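Local coordinates for protein arginine decarboxylase (Campylobacter jejuni subsp. jejuni, PDB 3NZP) that probably catalyses the pyridoxal-phosphate-dependent decarboxylation of arginine to agmatine, an early step in the biosynthesis of polyamines such as spermidine, at residues 464-475 with 498-509. Sequence-based numbering, arbitrary orientation.
Sequences PLDRLDEEPTRS and FLHDVDVEKENY
The imidazole of His-500 sits between Pro-472 and Arg-467. Pro-472 CB lies over the centre of one ring face, 4.0 Å from the centroid. Arg-467 CB lies over the centre of the opposite face, 4.2 Å from the same centroid. Both are CH-pi contacts. The ring edge is held at two points. His-500 NE2 donates to Glu-470 O at 3.0 Å; the acceptor is in the ring plane, but the nitrogen lies well above the carbonyl plane. At the other ring nitrogen, His-500 ND1 and Tyr-509 OH are 2.7 Å apart in a nearly straight hydrogen bond (169°), in which either could be the donor. Two faces and two nitrogens thus fix the rotation of this buried ring. Pro-464 packs its CG against Leu-499 CD2 and beside the Tyr-509 phenol.

Beyond the histidine, the Arg-467 chain bends at chi3 (-61°) and carries its guanidinium across Val-502, whose CG1 lies over one face, toward its rim. Arg-467 NH2 makes a salt bridge to Glu-507 OE1 at 3.1 Å, reaching it from above the carboxylate plane, with the two flat groups almost perpendicular. The other carboxylate oxygen, Glu-507 OE2, accepts from Asp-503 N, which ties this acid to its own loop. A second salt bridge joins Arg-474 NH1 to Asp-501 OD1 at 3.3 Å. Nearby, Leu-499 N donates to Arg-474 O at 3.1 Å, beside the single beta bridge of Ser-475 with Phe-498.

Leu-499 and Tyr-509 both touch Tyr-440 of strand 438-442, whose OH bonds to His-500 O. Away from the cofactor site, the contact joins the loop that leaves strand 462-464 and the one that leads into its antiparallel neighbour 510-513, in the mixed beta-sheet domain that accompanies the TIM barrel in this decarboxylase family.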
loop_
_atom_site.group_PDB
_atom_site.type_symbol
_atom_site.label_atom_id
_atom_site.label_comp_id
_atom_site.label_asym_id
_atom_site.label_seq_id
_atom_site.Cartn_x
_atom_site.Cartn_y
_atom_site.Cartn_z
ATOM N N PRO B 464 -4.237 3.457 24.898
ATOM C CA PRO B 464 -3.219 4.327 25.487
ATOM C C PRO B 464 -2.205 3.508 26.262
ATOM O O PRO B 464 -2.515 2.414 26.724
ATOM C CB PRO B 464 -4.026 5.226 26.403
ATOM C CG PRO B 464 -5.360 5.266 25.737
ATOM C CD PRO B 464 -5.574 3.839 25.367
ATOM N N LEU B 465 -1.000 4.039 26.423
ATOM C CA LEU B 465 0.026 3.309 27.146
ATOM C C LEU B 465 -0.092 3.392 28.658
ATOM O O LEU B 465 0.462 2.559 29.378
ATOM C CB LEU B 465 1.410 3.784 26.725
ATOM C CG LEU B 465 2.007 3.019 25.541
ATOM C CD1 LEU B 465 1.103 3.162 24.329
ATOM C CD2 LEU B 465 3.405 3.555 25.252
ATOM N N ASP B 466 -0.812 4.397 29.133
ATOM C CA ASP B 466 -0.982 4.600 30.561
ATOM C C ASP B 466 -2.311 5.290 30.820
ATOM O O ASP B 466 -3.111 5.497 29.902
ATOM C CB ASP B 466 0.159 5.464 31.101
ATOM C CG ASP B 466 0.083 6.905 30.614
ATOM O OD1 ASP B 466 0.973 7.711 30.973
ATOM O OD2 ASP B 466 -0.869 7.243 29.869
ATOM N N ARG B 467 -2.528 5.656 32.079
ATOM C CA ARG B 467 -3.750 6.327 32.497
ATOM C C ARG B 467 -4.944 5.377 32.335
ATOM O O ARG B 467 -6.080 5.809 32.142
ATOM C CB ARG B 467 -3.953 7.588 31.661
ATOM C CG ARG B 467 -4.521 8.754 32.437
ATOM C CD ARG B 467 -4.734 9.940 31.525
ATOM N NE ARG B 467 -3.473 10.374 30.930
ATOM C CZ ARG B 467 -2.724 11.368 31.394
ATOM N NH1 ARG B 467 -1.585 11.677 30.778
ATOM N NH2 ARG B 467 -3.128 12.061 32.458
ATOM N N LEU B 468 -4.669 4.078 32.434
ATOM C CA LEU B 468 -5.686 3.034 32.289
ATOM C C LEU B 468 -6.526 2.828 33.538
ATOM O O LEU B 468 -7.637 2.291 33.465
ATOM C CB LEU B 468 -5.015 1.716 31.896
ATOM C CG LEU B 468 -4.374 1.755 30.507
ATOM C CD1 LEU B 468 -3.449 0.552 30.312
ATOM C CD2 LEU B 468 -5.482 1.795 29.458
ATOM N N ASP B 469 -5.982 3.237 34.682
ATOM C CA ASP B 469 -6.684 3.121 35.958
ATOM C C ASP B 469 -7.862 4.106 35.978
ATOM O O ASP B 469 -8.748 4.012 36.824
ATOM C CB ASP B 469 -5.713 3.403 37.109
ATOM C CG ASP B 469 -4.940 4.707 36.923
ATOM O OD1 ASP B 469 -3.925 4.901 37.627
ATOM O OD2 ASP B 469 -5.338 5.540 36.079
ATOM N N GLU B 470 -7.864 5.035 35.021
ATOM C CA GLU B 470 -8.916 6.041 34.881
ATOM C C GLU B 470 -9.837 5.664 33.730
ATOM O O GLU B 470 -9.414 5.019 32.775
ATOM C CB GLU B 470 -8.309 7.405 34.589
ATOM C CG GLU B 470 -7.427 7.930 35.693
ATOM C CD GLU B 470 -6.568 9.093 35.238
ATOM O OE1 GLU B 470 -7.126 10.068 34.676
ATOM O OE2 GLU B 470 -5.332 9.028 35.445
ATOM N N GLU B 471 -11.091 6.085 33.813
ATOM C CA GLU B 471 -12.073 5.778 32.781
ATOM C C GLU B 471 -12.081 6.847 31.685
ATOM O O GLU B 471 -12.341 8.015 31.957
ATOM C CB GLU B 471 -13.457 5.676 33.425
ATOM C CG GLU B 471 -14.597 5.306 32.491
ATOM C CD GLU B 471 -14.546 3.860 32.036
ATOM O OE1 GLU B 471 -14.349 2.962 32.886
ATOM O OE2 GLU B 471 -14.717 3.622 30.825
ATOM N N PRO B 472 -11.793 6.459 30.430
ATOM C CA PRO B 472 -11.779 7.412 29.309
ATOM C C PRO B 472 -13.161 7.999 29.071
ATOM O O PRO B 472 -14.166 7.309 29.191
ATOM C CB PRO B 472 -11.310 6.561 28.139
ATOM C CG PRO B 472 -11.883 5.213 28.470
ATOM C CD PRO B 472 -11.539 5.091 29.946
ATOM N N THR B 473 -13.207 9.272 28.707
ATOM C CA THR B 473 -14.481 9.939 28.492
ATOM C C THR B 473 -14.496 10.814 27.254
ATOM O O THR B 473 -14.922 11.968 27.309
ATOM C CB THR B 473 -14.803 10.813 29.690
ATOM O OG1 THR B 473 -13.665 11.641 29.981
ATOM C CG2 THR B 473 -15.124 9.950 30.898
ATOM N N ARG B 474 -14.046 10.266 26.134
ATOM C CA ARG B 474 -14.001 11.030 24.897
ATOM C C ARG B 474 -14.106 10.142 23.671
ATOM O O ARG B 474 -13.152 9.440 23.334
ATOM C CB ARG B 474 -12.687 11.813 24.836
ATOM C CG ARG B 474 -12.624 13.036 25.732
ATOM C CD ARG B 474 -13.479 14.149 25.166
ATOM N NE ARG B 474 -13.274 15.414 25.862
ATOM C CZ ARG B 474 -13.802 16.573 25.478
ATOM N NH1 ARG B 474 -13.562 17.680 26.173
ATOM N NH2 ARG B 474 -14.568 16.624 24.396
ATOM N N SER B 475 -15.254 10.164 23.004
ATOM C CA SER B 475 -15.413 9.357 21.798
ATOM C C SER B 475 -14.403 9.904 20.794
ATOM O O SER B 475 -14.626 10.937 20.168
ATOM C CB SER B 475 -16.836 9.475 21.244
ATOM O OG SER B 475 -17.139 10.803 20.867
ATOM N N PHE B 498 -12.639 5.219 22.875
ATOM C CA PHE B 498 -12.658 6.277 23.888
ATOM C C PHE B 498 -11.284 6.499 24.498
ATOM O O PHE B 498 -10.663 5.553 24.990
ATOM C CB PHE B 498 -13.650 5.949 25.011
ATOM C CG PHE B 498 -15.080 6.022 24.582
ATOM C CD1 PHE B 498 -15.697 4.925 23.998
ATOM C CD2 PHE B 498 -15.785 7.217 24.686
ATOM C CE1 PHE B 498 -16.998 5.013 23.514
ATOM C CE2 PHE B 498 -17.088 7.318 24.207
ATOM C CZ PHE B 498 -17.696 6.214 23.616
ATOM N N LEU B 499 -10.821 7.750 24.459
ATOM C CA LEU B 499 -9.518 8.129 25.014
ATOM C C LEU B 499 -9.682 9.157 26.117
ATOM O O LEU B 499 -10.656 9.906 26.133
ATOM C CB LEU B 499 -8.623 8.718 23.928
ATOM C CG LEU B 499 -8.265 7.729 22.831
ATOM C CD1 LEU B 499 -7.604 8.464 21.692
ATOM C CD2 LEU B 499 -7.355 6.650 23.408
ATOM N N HIS B 500 -8.719 9.205 27.028
ATOM C CA HIS B 500 -8.787 10.150 28.132
ATOM C C HIS B 500 -8.594 11.590 27.669
ATOM O O HIS B 500 -7.826 11.864 26.749
ATOM C CB HIS B 500 -7.744 9.790 29.196
ATOM C CG HIS B 500 -7.747 8.340 29.573
ATOM N ND1 HIS B 500 -7.196 7.364 28.770
ATOM C CD2 HIS B 500 -8.259 7.696 30.649
ATOM C CE1 HIS B 500 -7.368 6.183 29.334
ATOM N NE2 HIS B 500 -8.011 6.357 30.475
ATOM N N ASP B 501 -9.316 12.507 28.301
ATOM C CA ASP B 501 -9.214 13.918 27.960
ATOM C C ASP B 501 -7.946 14.453 28.602
ATOM O O ASP B 501 -7.937 14.788 29.780
ATOM C CB ASP B 501 -10.422 14.684 28.500
ATOM C CG ASP B 501 -10.417 16.136 28.084
ATOM O OD1 ASP B 501 -11.354 16.866 28.459
ATOM O OD2 ASP B 501 -9.471 16.546 27.376
ATOM N N VAL B 502 -6.874 14.531 27.830
ATOM C CA VAL B 502 -5.614 15.005 28.372
ATOM C C VAL B 502 -5.192 16.340 27.773
ATOM O O VAL B 502 -5.754 16.787 26.777
ATOM C CB VAL B 502 -4.502 13.973 28.120
ATOM C CG1 VAL B 502 -4.818 12.675 28.858
ATOM C CG2 VAL B 502 -4.378 13.718 26.628
ATOM N N ASP B 503 -4.203 16.974 28.395
ATOM C CA ASP B 503 -3.688 18.251 27.916
ATOM C C ASP B 503 -2.316 18.012 27.292
ATOM O O ASP B 503 -1.323 17.857 28.004
ATOM C CB ASP B 503 -3.562 19.237 29.077
ATOM C CG ASP B 503 -3.181 20.636 28.619
ATOM O OD1 ASP B 503 -3.077 21.534 29.481
ATOM O OD2 ASP B 503 -2.990 20.837 27.397
ATOM N N VAL B 504 -2.264 17.984 25.965
ATOM C CA VAL B 504 -1.015 17.737 25.247
ATOM C C VAL B 504 0.197 18.515 25.745
ATOM O O VAL B 504 1.286 17.949 25.904
ATOM C CB VAL B 504 -1.182 18.025 23.754
ATOM C CG1 VAL B 504 -2.059 16.961 23.129
ATOM C CG2 VAL B 504 -1.801 19.407 23.558
ATOM N N GLU B 505 0.009 19.810 25.989
ATOM C CA GLU B 505 1.093 20.666 26.455
ATOM C C GLU B 505 1.371 20.543 27.958
ATOM O O GLU B 505 2.441 20.926 28.428
ATOM C CB GLU B 505 0.791 22.121 26.092
ATOM C CG GLU B 505 -0.588 22.600 26.510
ATOM C CD GLU B 505 -0.840 24.049 26.120
ATOM O OE1 GLU B 505 -0.726 24.373 24.919
ATOM O OE2 GLU B 505 -1.151 24.867 27.014
ATOM N N LYS B 506 0.416 19.995 28.703
ATOM C CA LYS B 506 0.564 19.836 30.147
ATOM C C LYS B 506 1.201 18.489 30.491
ATOM O O LYS B 506 1.969 18.380 31.446
ATOM C CB LYS B 506 -0.808 19.949 30.827
ATOM C CG LYS B 506 -0.762 20.173 32.335
ATOM C CD LYS B 506 -2.164 20.292 32.919
ATOM C CE LYS B 506 -2.124 20.782 34.362
ATOM N NZ LYS B 506 -1.531 22.147 34.463
ATOM N N GLU B 507 0.874 17.464 29.710
ATOM C CA GLU B 507 1.418 16.126 29.933
ATOM C C GLU B 507 1.601 15.371 28.613
ATOM O O GLU B 507 1.271 15.882 27.537
ATOM C CB GLU B 507 0.501 15.346 30.886
ATOM C CG GLU B 507 -0.927 15.148 30.386
ATOM C CD GLU B 507 -1.976 15.415 31.460
ATOM O OE1 GLU B 507 -1.846 14.877 32.584
ATOM O OE2 GLU B 507 -2.936 16.165 31.174
ATOM N N ASN B 508 2.147 14.162 28.702
ATOM C CA ASN B 508 2.380 13.336 27.522
ATOM C C ASN B 508 1.358 12.226 27.423
ATOM O O ASN B 508 1.017 11.591 28.421
ATOM C CB ASN B 508 3.797 12.763 27.557
ATOM C CG ASN B 508 4.803 13.687 26.895
ATOM O OD1 ASN B 508 6.016 13.584 27.124
ATOM N ND2 ASN B 508 4.303 14.594 26.053
ATOM N N TYR B 509 0.857 12.002 26.214
ATOM C CA TYR B 509 -0.148 10.967 25.991
ATOM C C TYR B 509 0.237 10.142 24.777
ATOM O O TYR B 509 0.169 10.628 23.648
ATOM C CB TYR B 509 -1.512 11.614 25.772
ATOM C CG TYR B 509 -2.675 10.669 25.933
ATOM C CD1 TYR B 509 -2.778 9.850 27.057
ATOM C CD2 TYR B 509 -3.695 10.616 24.981
ATOM C CE1 TYR B 509 -3.867 9.001 27.237
ATOM C CE2 TYR B 509 -4.793 9.767 25.153
ATOM C CZ TYR B 509 -4.867 8.965 26.287
ATOM O OH TYR B 509 -5.941 8.129 26.480
#